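Local coordinates for 26.7 kDa salivary protein (Phlebotomus duboscqi, PDB 6MT7), which sequesters leukotrienes and probably thromboxane A2 released by the bitten host, and so blunts platelet aggregation while the sand fly feeds on blood, at residues N110-R113 with T114-G118; E188-A191 with S192-A196; T133-K136 with G137-I140; C44-K47 with C48-H52. All blocks are in the same frame, centred on the assembly; numbering follows the deposited sequence.

Interaction 1 of 4, residues N110-R113 with T114-G118; sequences NDLR and TAFYG. With TRT (fragment of triton X-100), chain C.
Arg113 and Gly118 meet at the C-terminal end of helix 109-115, which closes in a Schellman motif: Gly118 N donates back to Arg113 O at 2.7 Å, and the inner bond from Tyr117 N to Thr114 O is weak. Tyr117 takes the left-handed conformation that turns the chain here. Arg113 then folds its side chain over this end. A bend at chi3 (62°) brings the guanidinium side-on to Gly118 O, so that NE and NH2 each donate to that one oxygen at 2.9 Å; the guanidinium also makes a cation-pi contact with Trp34.

Packing is tight on the ligand side. Leu112 and Phe116 run side by side, pointing the same way, with Leu112 CD2 4.1 Å from Phe116 CE2, and both reach the branched alkyl head of the Triton fragment. Its C4 sits 3.6 Å from Leu112 CD2, while C3 lies over the centre of the Phe116 ring.

Looser is the side bearing Asn110, Asp111 and Thr114, where Asn110 is exposed and solvent takes part: a water donates to Asp111 OD1 at 2.7 Å and lies 2.6 Å from Thr114 OG1.

Interaction 2 of 4, residues E188-A191 with S192-A196; sequences EQFA and SCVKA
Ser192 turns its hydroxyl back on the preceding turn of helix 187-196: chi1 of 74° puts OG between its own backbone N and carbonyl carbon, and from there OG donates to Gln189 O at 2.6 Å. That oxygen is shared, because Cys193 N also donates to it, at 3.1 Å. The backbone N of Ser192 meanwhile bonds to Glu188 O, and a weak hydrogen bond joins OG to His216 of helix 203-216.

At Cys193 the side chain runs into the interior. CB rests 3.4 Å from Phe190 O, and SG, past Gln189 O, forms the disulfide with Cys212. Val194 follows with a nearly straight bond from its N to Phe190 O (N-H...O 164°), and its CG2 branch meets the Phe190 ring obliquely, 3.7 Å from CE2. Phe190 and Cys193 both touch Met209 of helix 203-216, while Val194 also touches Pro174 and His176 of a loop.

Lys195 changes the character of the surface. Its N keeps the helical bond to Ala191 O at 2.9 Å, but the fully extended chain carries NZ away from this turn on the exposed side. Ala196 makes the last bond of the run, N to Ser192 O.

With a buried face holding Phe190 and Cys193, and an exposed one holding Glu188, Ala191 and Lys195, this is a helix pinned by a disulfide to its neighbour, consistent with the disulfide-linked all-helical architecture of odorant-binding-protein relatives.

Interaction 3 of 4, residues T133-K136 with G137-I140; sequences TKPK and GTKI
Pro135 to Thr138 form a type II beta turn, with Lys136 and Gly137 at its corners and the closing bond running from Thr138 N to Pro135 O at 3.3 Å; Gly137 occupies the third position, with a positive phi of 96° that suits glycine. The turn lies in the loop between helices 120-128 and 140-144, and Lys139 is the N-cap residue of the second.

Lys134 holds the turn from within. Its chain starts extended, then bends at chi3 and chi4 (83° and 70°), which curls the ammonium back toward the carbonyls of the turn. NZ donates to Thr138 O at 2.8 Å, in the carbonyl plane, and to Pro135 O at 3.0 Å. On Pro135 O it arrives from the face opposite to the one used by Thr138 N. Ser228 O is a third acceptor for NZ, and Tyr231 adds a cation-pi contact, so this buried charge also ties the loop to the C-terminal tail. Farther back along the chain, the Lys134 and Ile140 side chains cross at about a right angle, with Lys134 CD 3.7 Å from Ile140 CG1.

The Lys136 side chain leads away from the turn; extended beyond CG, it makes a cation-pi contact with Phe12 and comes within about 7 Å of the bound Triton fragment at the nearest side-chain atom, consistent with the role inferred for it in binding leukotriene C4 and thromboxane A2.

The Pro135 ring packs obliquely on Thr138, whose OG1 lies 3.3 Å from Pro135 CG and 2.6 Å from a water that donates to Lys136 O.

Interaction 4 of 4, residues C44-K47 with C48-H52; sequences CYVK and CVWLH. With TRT (fragment of triton X-100), chain C.
Tyr45 and Val49, one turn apart on helix 40-52, meet by a CH-pi contact: Val49 CG2 lies over one face of the phenol ring, 4.0 Å from its centroid and set toward the rim. In a second apolar pair, Val46 and Trp50 lie side by side, pointing the same way, with Val46 CG1 3.7 Å from Trp50 CD1.

The ligand contacts use the same residues. With its CG anti to the backbone N (chi1 170°), Tyr45 swings its ring into the pocket, where OH donates to the ether oxygen O15 of the Triton fragment at 2.9 Å; Gln19 bonds to this hydroxyl as well, and Trp31 stacks on the ring. Val49 CG1 touches C10 on the fragment's aromatic ring at 3.7 Å. Trp50 offers one indole face to the branched alkyl head, with C7 over the rim of that face and C3 3.5 Å from CZ3.

Of the polar bonds, that from Trp50 N to Val46 O is almost straight at 178°. Cys48 O takes two donors from one residue, since His52 N and His52 ND1 both reach it at 2.8 Å. Lys47 stretches out fully to bond Gly92 O.

Covalent links complete the set: Cys44 is joined to Cys94 and Cys48 to Cys18, so disulfides tie this helix to helices 94-106 and 8-21, as expected of the PBP/GOBP family.

The chemistry suits an amphiphile: a disulfide-anchored helix face grips the hydrophobic head by carbon contacts and marks the start of the polar chain with a phenolic hydrogen bond, Gln19 adding another to the fragment.

In the fold
Interactions 4 and 1 sit on different helices but share a ligand: both touch the Triton fragment, with about 5 Å between their nearest atoms. Interaction 4, nearest the chain's centre, has four buried residues and none exposed among those that touch, and combines apolar, aromatic and disulfide contacts; interaction 1 lies farther out, adds a helix end with a charged side chain, and holds Gly118, assigned by similarity to leukotriene C4 binding. Interaction 3 is a loop turn about 6 Å from interaction 1 at the nearest atoms, and its contacts are mainly polar. Interaction 2, with three exposed residues, stands apart on helix 187-196; disulfide-anchored like interaction 4, it lies away from the annotated sites.

Interaction 1 of 4, residues N110-R113 with T114-G118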
# COMPACT_ATOMS: atom_id res chain seq x y z
N ASN A 110 -3.23 -4.60 19.68
CA ASN A 110 -1.89 -5.18 19.67
C ASN A 110 -1.82 -6.44 18.81
O ASN A 110 -0.80 -6.66 18.14
CB ASN A 110 -1.42 -5.39 21.11
CG ASN A 110 -1.04 -4.06 21.77
OD1 ASN A 110 -0.47 -3.19 21.11
ND2 ASN A 110 -1.39 -3.88 23.03
N ASP A 111 -2.89 -7.25 18.76
CA ASP A 111 -2.91 -8.37 17.82
C ASP A 111 -2.90 -7.89 16.38
O ASP A 111 -2.30 -8.53 15.51
CB ASP A 111 -4.15 -9.24 18.05
CG ASP A 111 -4.00 -10.20 19.21
OD1 ASP A 111 -2.87 -10.44 19.68
OD2 ASP A 111 -5.04 -10.73 19.65
N LEU A 112 -3.58 -6.78 16.10
CA LEU A 112 -3.54 -6.22 14.75
C LEU A 112 -2.15 -5.71 14.41
O LEU A 112 -1.66 -5.90 13.29
CB LEU A 112 -4.58 -5.11 14.61
CG LEU A 112 -6.01 -5.63 14.44
CD1 LEU A 112 -6.99 -4.47 14.62
CD2 LEU A 112 -6.17 -6.28 13.08
N ARG A 113 -1.48 -5.05 15.37
CA ARG A 113 -0.11 -4.62 15.12
C ARG A 113 0.80 -5.82 14.88
O ARG A 113 1.67 -5.78 14.00
CB ARG A 113 0.39 -3.77 16.29
CG ARG A 113 -0.37 -2.45 16.40
CD ARG A 113 0.16 -1.57 17.53
NE ARG A 113 1.55 -1.21 17.31
CZ ARG A 113 2.28 -0.51 18.17
NH1 ARG A 113 1.73 -0.09 19.30
NH2 ARG A 113 3.55 -0.23 17.89
N THR A 114 0.58 -6.92 15.61
CA THR A 114 1.36 -8.12 15.35
C THR A 114 1.11 -8.65 13.94
O THR A 114 2.05 -8.95 13.20
CB THR A 114 1.03 -9.21 16.38
OG1 THR A 114 1.33 -8.75 17.71
CG2 THR A 114 1.84 -10.48 16.08
N ALA A 115 -0.16 -8.78 13.56
CA ALA A 115 -0.49 -9.37 12.27
C ALA A 115 -0.02 -8.52 11.10
O ALA A 115 0.33 -9.06 10.04
CB ALA A 115 -1.99 -9.62 12.19
N PHE A 116 0.02 -7.20 11.27
CA PHE A 116 0.34 -6.30 10.17
C PHE A 116 1.69 -5.62 10.35
O PHE A 116 1.93 -4.56 9.76
CB PHE A 116 -0.77 -5.27 9.98
CG PHE A 116 -2.02 -5.88 9.38
CD1 PHE A 116 -2.17 -5.96 8.01
CD2 PHE A 116 -2.99 -6.43 10.20
CE1 PHE A 116 -3.30 -6.55 7.46
CE2 PHE A 116 -4.11 -7.02 9.66
CZ PHE A 116 -4.27 -7.08 8.29
N TYR A 117 2.58 -6.22 11.15
CA TYR A 117 3.96 -5.77 11.32
C TYR A 117 4.03 -4.32 11.80
O TYR A 117 4.91 -3.56 11.40
CB TYR A 117 4.76 -5.93 10.02
CG TYR A 117 4.83 -7.35 9.51
CD1 TYR A 117 5.71 -8.27 10.07
CD2 TYR A 117 4.01 -7.78 8.47
CE1 TYR A 117 5.78 -9.57 9.60
CE2 TYR A 117 4.07 -9.07 8.00
CZ TYR A 117 4.96 -9.96 8.56
OH TYR A 117 5.01 -11.25 8.09
N GLY A 118 3.10 -3.95 12.68
CA GLY A 118 3.04 -2.61 13.23
C GLY A 118 3.81 -2.46 14.52
O GLY A 118 3.59 -1.50 15.27
C25 TRT C . 7.13 7.68 10.92
O24 TRT C . 6.52 6.41 10.71
C23 TRT C . 5.22 6.30 11.30
C22 TRT C . 4.55 5.07 10.70
O21 TRT C . 3.33 4.74 11.35
C20 TRT C . 2.83 3.54 10.77
C19 TRT C . 1.62 3.06 11.56
O18 TRT C . 0.45 3.70 11.06
C17 TRT C . -0.32 4.19 12.14
C16 TRT C . -1.55 3.32 12.34
O15 TRT C . -2.58 3.67 11.41
C12 TRT C . -3.59 2.76 11.16
C13 TRT C . -3.93 1.80 12.11
C14 TRT C . -4.95 0.88 11.84
C11 TRT C . -4.26 2.79 9.94
C10 TRT C . -5.28 1.88 9.69
C9 TRT C . -5.63 0.91 10.62
C6 TRT C . -6.72 -0.06 10.30
C8 TRT C . -7.96 0.42 11.04
C7 TRT C . -7.03 -0.01 8.81
C5 TRT C . -6.37 -1.47 10.82
C1 TRT C . -5.30 -2.38 10.16
C2 TRT C . -4.02 -1.68 9.72
C4 TRT C . -4.92 -3.44 11.19
C3 TRT C . -5.83 -3.15 8.96
O HOH W 1 -0.19 -10.38 19.08

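Interaction 2 of 4, residues E188-A191 with S192-A196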
# COMPACT_ATOMS: atom_id res chain seq x y z
N GLU A 188 -7.25 11.03 -14.54
CA GLU A 188 -7.34 10.74 -15.96
C GLU A 188 -5.99 10.38 -16.55
O GLU A 188 -5.88 9.46 -17.37
CB GLU A 188 -7.93 11.94 -16.71
CG GLU A 188 -9.42 12.08 -16.53
CD GLU A 188 -10.18 10.94 -17.18
OE1 GLU A 188 -10.91 10.24 -16.44
OE2 GLU A 188 -10.05 10.74 -18.41
N GLN A 189 -4.94 11.11 -16.15
CA GLN A 189 -3.61 10.79 -16.66
C GLN A 189 -3.18 9.41 -16.21
O GLN A 189 -2.71 8.60 -17.02
CB GLN A 189 -2.61 11.86 -16.22
CG GLN A 189 -2.80 13.18 -16.98
CD GLN A 189 -2.35 14.39 -16.19
OE1 GLN A 189 -1.56 14.28 -15.26
NE2 GLN A 189 -2.87 15.56 -16.56
N PHE A 190 -3.36 9.11 -14.93
CA PHE A 190 -2.95 7.79 -14.45
C PHE A 190 -3.73 6.69 -15.15
O PHE A 190 -3.15 5.68 -15.56
CB PHE A 190 -3.12 7.69 -12.94
CG PHE A 190 -2.47 6.47 -12.36
CD1 PHE A 190 -1.11 6.47 -12.08
CD2 PHE A 190 -3.21 5.32 -12.12
CE1 PHE A 190 -0.49 5.32 -11.56
CE2 PHE A 190 -2.60 4.19 -11.60
CZ PHE A 190 -1.24 4.19 -11.33
N ALA A 191 -5.05 6.88 -15.29
CA ALA A 191 -5.87 5.90 -16.01
C ALA A 191 -5.37 5.68 -17.43
O ALA A 191 -5.38 4.55 -17.93
CB ALA A 191 -7.34 6.35 -16.05
N SER A 192 -4.95 6.76 -18.10
CA SER A 192 -4.43 6.59 -19.46
C SER A 192 -3.16 5.75 -19.47
O SER A 192 -2.94 4.97 -20.41
CB SER A 192 -4.19 7.95 -20.13
OG SER A 192 -3.05 8.60 -19.60
N CYS A 193 -2.32 5.86 -18.43
CA CYS A 193 -1.13 5.01 -18.35
C CYS A 193 -1.51 3.55 -18.14
O CYS A 193 -0.91 2.65 -18.75
CB CYS A 193 -0.22 5.48 -17.22
SG CYS A 193 0.42 7.13 -17.51
N VAL A 194 -2.48 3.28 -17.26
CA VAL A 194 -2.97 1.92 -17.06
C VAL A 194 -3.45 1.33 -18.38
O VAL A 194 -3.06 0.22 -18.77
CB VAL A 194 -4.08 1.91 -15.99
CG1 VAL A 194 -4.76 0.54 -15.90
CG2 VAL A 194 -3.51 2.32 -14.64
N LYS A 195 -4.29 2.08 -19.09
CA LYS A 195 -4.83 1.59 -20.35
C LYS A 195 -3.72 1.34 -21.37
O LYS A 195 -3.73 0.32 -22.07
CB LYS A 195 -5.85 2.58 -20.90
CG LYS A 195 -6.46 2.14 -22.21
CD LYS A 195 -7.68 2.98 -22.54
CE LYS A 195 -8.38 2.47 -23.79
NZ LYS A 195 -9.51 3.38 -24.18
N ALA A 196 -2.75 2.25 -21.46
CA ALA A 196 -1.65 2.07 -22.40
C ALA A 196 -0.79 0.86 -22.06
O ALA A 196 -0.13 0.31 -22.94
CB ALA A 196 -0.78 3.33 -22.45

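Interaction 3 of 4, residues T133-K136 with G137-I140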
# COMPACT_ATOMS: atom_id res chain seq x y z
N THR A 133 14.26 -7.48 -0.37
CA THR A 133 13.29 -6.39 -0.38
C THR A 133 13.99 -5.11 0.06
O THR A 133 14.84 -5.14 0.96
CB THR A 133 12.12 -6.70 0.57
OG1 THR A 133 11.41 -7.85 0.10
CG2 THR A 133 11.15 -5.53 0.67
N LYS A 134 13.63 -4.00 -0.58
CA LYS A 134 14.22 -2.70 -0.29
C LYS A 134 14.23 -2.42 1.22
O LYS A 134 13.15 -2.38 1.84
CB LYS A 134 13.47 -1.58 -1.01
CG LYS A 134 14.07 -0.20 -0.76
CD LYS A 134 13.09 0.92 -1.10
CE LYS A 134 12.14 1.18 0.06
NZ LYS A 134 12.86 1.81 1.22
N PRO A 135 15.39 -2.22 1.83
CA PRO A 135 15.42 -1.96 3.27
C PRO A 135 14.89 -0.58 3.60
O PRO A 135 14.92 0.35 2.78
CB PRO A 135 16.91 -2.08 3.63
CG PRO A 135 17.63 -1.83 2.36
CD PRO A 135 16.74 -2.29 1.24
N LYS A 136 14.36 -0.46 4.81
CA LYS A 136 14.09 0.85 5.37
C LYS A 136 15.37 1.67 5.41
O LYS A 136 16.43 1.16 5.81
CB LYS A 136 13.50 0.73 6.77
CG LYS A 136 12.06 0.27 6.82
CD LYS A 136 11.52 0.46 8.23
CE LYS A 136 10.11 -0.04 8.36
NZ LYS A 136 9.62 0.20 9.75
N GLY A 137 15.27 2.93 5.00
CA GLY A 137 16.40 3.83 4.98
C GLY A 137 17.08 3.93 3.64
O GLY A 137 17.95 4.80 3.46
N THR A 138 16.72 3.08 2.69
CA THR A 138 17.35 3.01 1.38
C THR A 138 16.38 3.51 0.31
O THR A 138 15.19 3.16 0.33
CB THR A 138 17.78 1.58 1.06
OG1 THR A 138 18.81 1.19 1.98
CG2 THR A 138 18.32 1.47 -0.37
N LYS A 139 16.88 4.33 -0.61
CA LYS A 139 16.05 4.84 -1.69
C LYS A 139 15.75 3.76 -2.71
O LYS A 139 16.56 2.86 -2.96
CB LYS A 139 16.72 6.02 -2.38
CG LYS A 139 16.83 7.26 -1.52
CD LYS A 139 16.91 8.53 -2.36
CE LYS A 139 18.10 8.50 -3.30
NZ LYS A 139 18.28 9.82 -3.99
N ILE A 140 14.57 3.86 -3.33
CA ILE A 140 14.19 2.95 -4.41
C ILE A 140 15.25 2.94 -5.50
O ILE A 140 15.67 1.88 -5.97
CB ILE A 140 12.81 3.34 -4.96
CG1 ILE A 140 11.73 2.94 -3.95
CG2 ILE A 140 12.58 2.68 -6.32
CD1 ILE A 140 10.37 3.54 -4.22
O HOH W 2 18.80 1.30 4.61

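Interaction 4 of 4, residues C44-K47 with C48-H52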
# COMPACT_ATOMS: atom_id res chain seq x y z
N CYS A 44 -11.09 8.85 6.44
CA CYS A 44 -10.59 8.60 5.10
C CYS A 44 -9.19 8.01 5.11
O CYS A 44 -8.84 7.24 4.21
CB CYS A 44 -10.64 9.88 4.26
SG CYS A 44 -12.37 10.27 3.81
N TYR A 45 -8.40 8.31 6.14
CA TYR A 45 -7.12 7.63 6.32
C TYR A 45 -7.32 6.12 6.51
O TYR A 45 -6.59 5.30 5.92
CB TYR A 45 -6.38 8.24 7.51
CG TYR A 45 -5.16 7.48 7.96
CD1 TYR A 45 -4.05 7.38 7.12
CD2 TYR A 45 -5.11 6.88 9.21
CE1 TYR A 45 -2.91 6.68 7.52
CE2 TYR A 45 -3.97 6.18 9.62
CZ TYR A 45 -2.88 6.08 8.78
OH TYR A 45 -1.77 5.39 9.19
N VAL A 46 -8.33 5.75 7.30
CA VAL A 46 -8.61 4.34 7.57
C VAL A 46 -9.06 3.63 6.29
O VAL A 46 -8.58 2.54 5.96
CB VAL A 46 -9.64 4.21 8.70
CG1 VAL A 46 -10.26 2.80 8.73
CG2 VAL A 46 -8.97 4.55 10.06
N LYS A 47 -9.98 4.24 5.54
CA LYS A 47 -10.37 3.66 4.26
C LYS A 47 -9.17 3.50 3.34
O LYS A 47 -9.01 2.46 2.69
CB LYS A 47 -11.42 4.54 3.58
CG LYS A 47 -11.83 3.98 2.24
CD LYS A 47 -12.92 4.82 1.57
CE LYS A 47 -13.34 4.21 0.23
NZ LYS A 47 -14.23 5.13 -0.54
N CYS A 48 -8.32 4.52 3.26
CA CYS A 48 -7.13 4.47 2.41
C CYS A 48 -6.25 3.28 2.77
O CYS A 48 -5.75 2.58 1.88
CB CYS A 48 -6.34 5.78 2.55
SG CYS A 48 -4.77 5.91 1.59
N VAL A 49 -6.04 3.04 4.07
CA VAL A 49 -5.14 1.96 4.47
C VAL A 49 -5.75 0.60 4.13
O VAL A 49 -5.06 -0.28 3.60
CB VAL A 49 -4.78 2.06 5.97
CG1 VAL A 49 -3.98 0.84 6.40
CG2 VAL A 49 -3.98 3.34 6.25
N TRP A 50 -7.04 0.41 4.42
CA TRP A 50 -7.68 -0.84 4.01
C TRP A 50 -7.50 -1.07 2.51
O TRP A 50 -7.16 -2.18 2.08
CB TRP A 50 -9.18 -0.83 4.33
CG TRP A 50 -9.58 -1.08 5.75
CD1 TRP A 50 -10.29 -0.23 6.54
CD2 TRP A 50 -9.35 -2.26 6.53
NE1 TRP A 50 -10.51 -0.80 7.77
CE2 TRP A 50 -9.95 -2.05 7.79
CE3 TRP A 50 -8.71 -3.48 6.28
CZ2 TRP A 50 -9.91 -3.01 8.81
CZ3 TRP A 50 -8.66 -4.43 7.30
CH2 TRP A 50 -9.27 -4.18 8.55
N LEU A 51 -7.70 -0.02 1.72
CA LEU A 51 -7.57 -0.13 0.27
C LEU A 51 -6.12 -0.44 -0.12
O LEU A 51 -5.87 -1.33 -0.94
CB LEU A 51 -8.03 1.17 -0.39
CG LEU A 51 -7.80 1.35 -1.90
CD1 LEU A 51 -8.64 0.38 -2.69
CD2 LEU A 51 -8.09 2.80 -2.32
N HIS A 52 -5.17 0.29 0.45
CA HIS A 52 -3.78 0.14 0.04
C HIS A 52 -3.13 -1.13 0.57
O HIS A 52 -2.07 -1.53 0.07
CB HIS A 52 -2.98 1.38 0.45
CG HIS A 52 -3.23 2.55 -0.45
ND1 HIS A 52 -4.45 3.19 -0.51
CD2 HIS A 52 -2.43 3.17 -1.35
CE1 HIS A 52 -4.40 4.16 -1.41
NE2 HIS A 52 -3.18 4.18 -1.93
C25 TRT C . 7.13 7.68 10.92
O24 TRT C . 6.52 6.41 10.71
C23 TRT C . 5.22 6.30 11.30
C22 TRT C . 4.55 5.07 10.70
O21 TRT C . 3.33 4.74 11.35
C20 TRT C . 2.83 3.54 10.77
C19 TRT C . 1.62 3.06 11.56
O18 TRT C . 0.45 3.70 11.06
C17 TRT C . -0.32 4.19 12.14
C16 TRT C . -1.55 3.32 12.34
O15 TRT C . -2.58 3.67 11.41
C12 TRT C . -3.59 2.76 11.16
C13 TRT C . -3.93 1.80 12.11
C14 TRT C . -4.95 0.88 11.84
C11 TRT C . -4.26 2.79 9.94
C10 TRT C . -5.28 1.88 9.69
C9 TRT C . -5.63 0.91 10.62
C6 TRT C . -6.72 -0.06 10.30
C8 TRT C . -7.96 0.42 11.04
C7 TRT C . -7.03 -0.01 8.81
C5 TRT C . -6.37 -1.47 10.82
C1 TRT C . -5.30 -2.38 10.16
C2 TRT C . -4.02 -1.68 9.72
C4 TRT C . -4.92 -3.44 11.19
C3 TRT C . -5.83 -3.15 8.96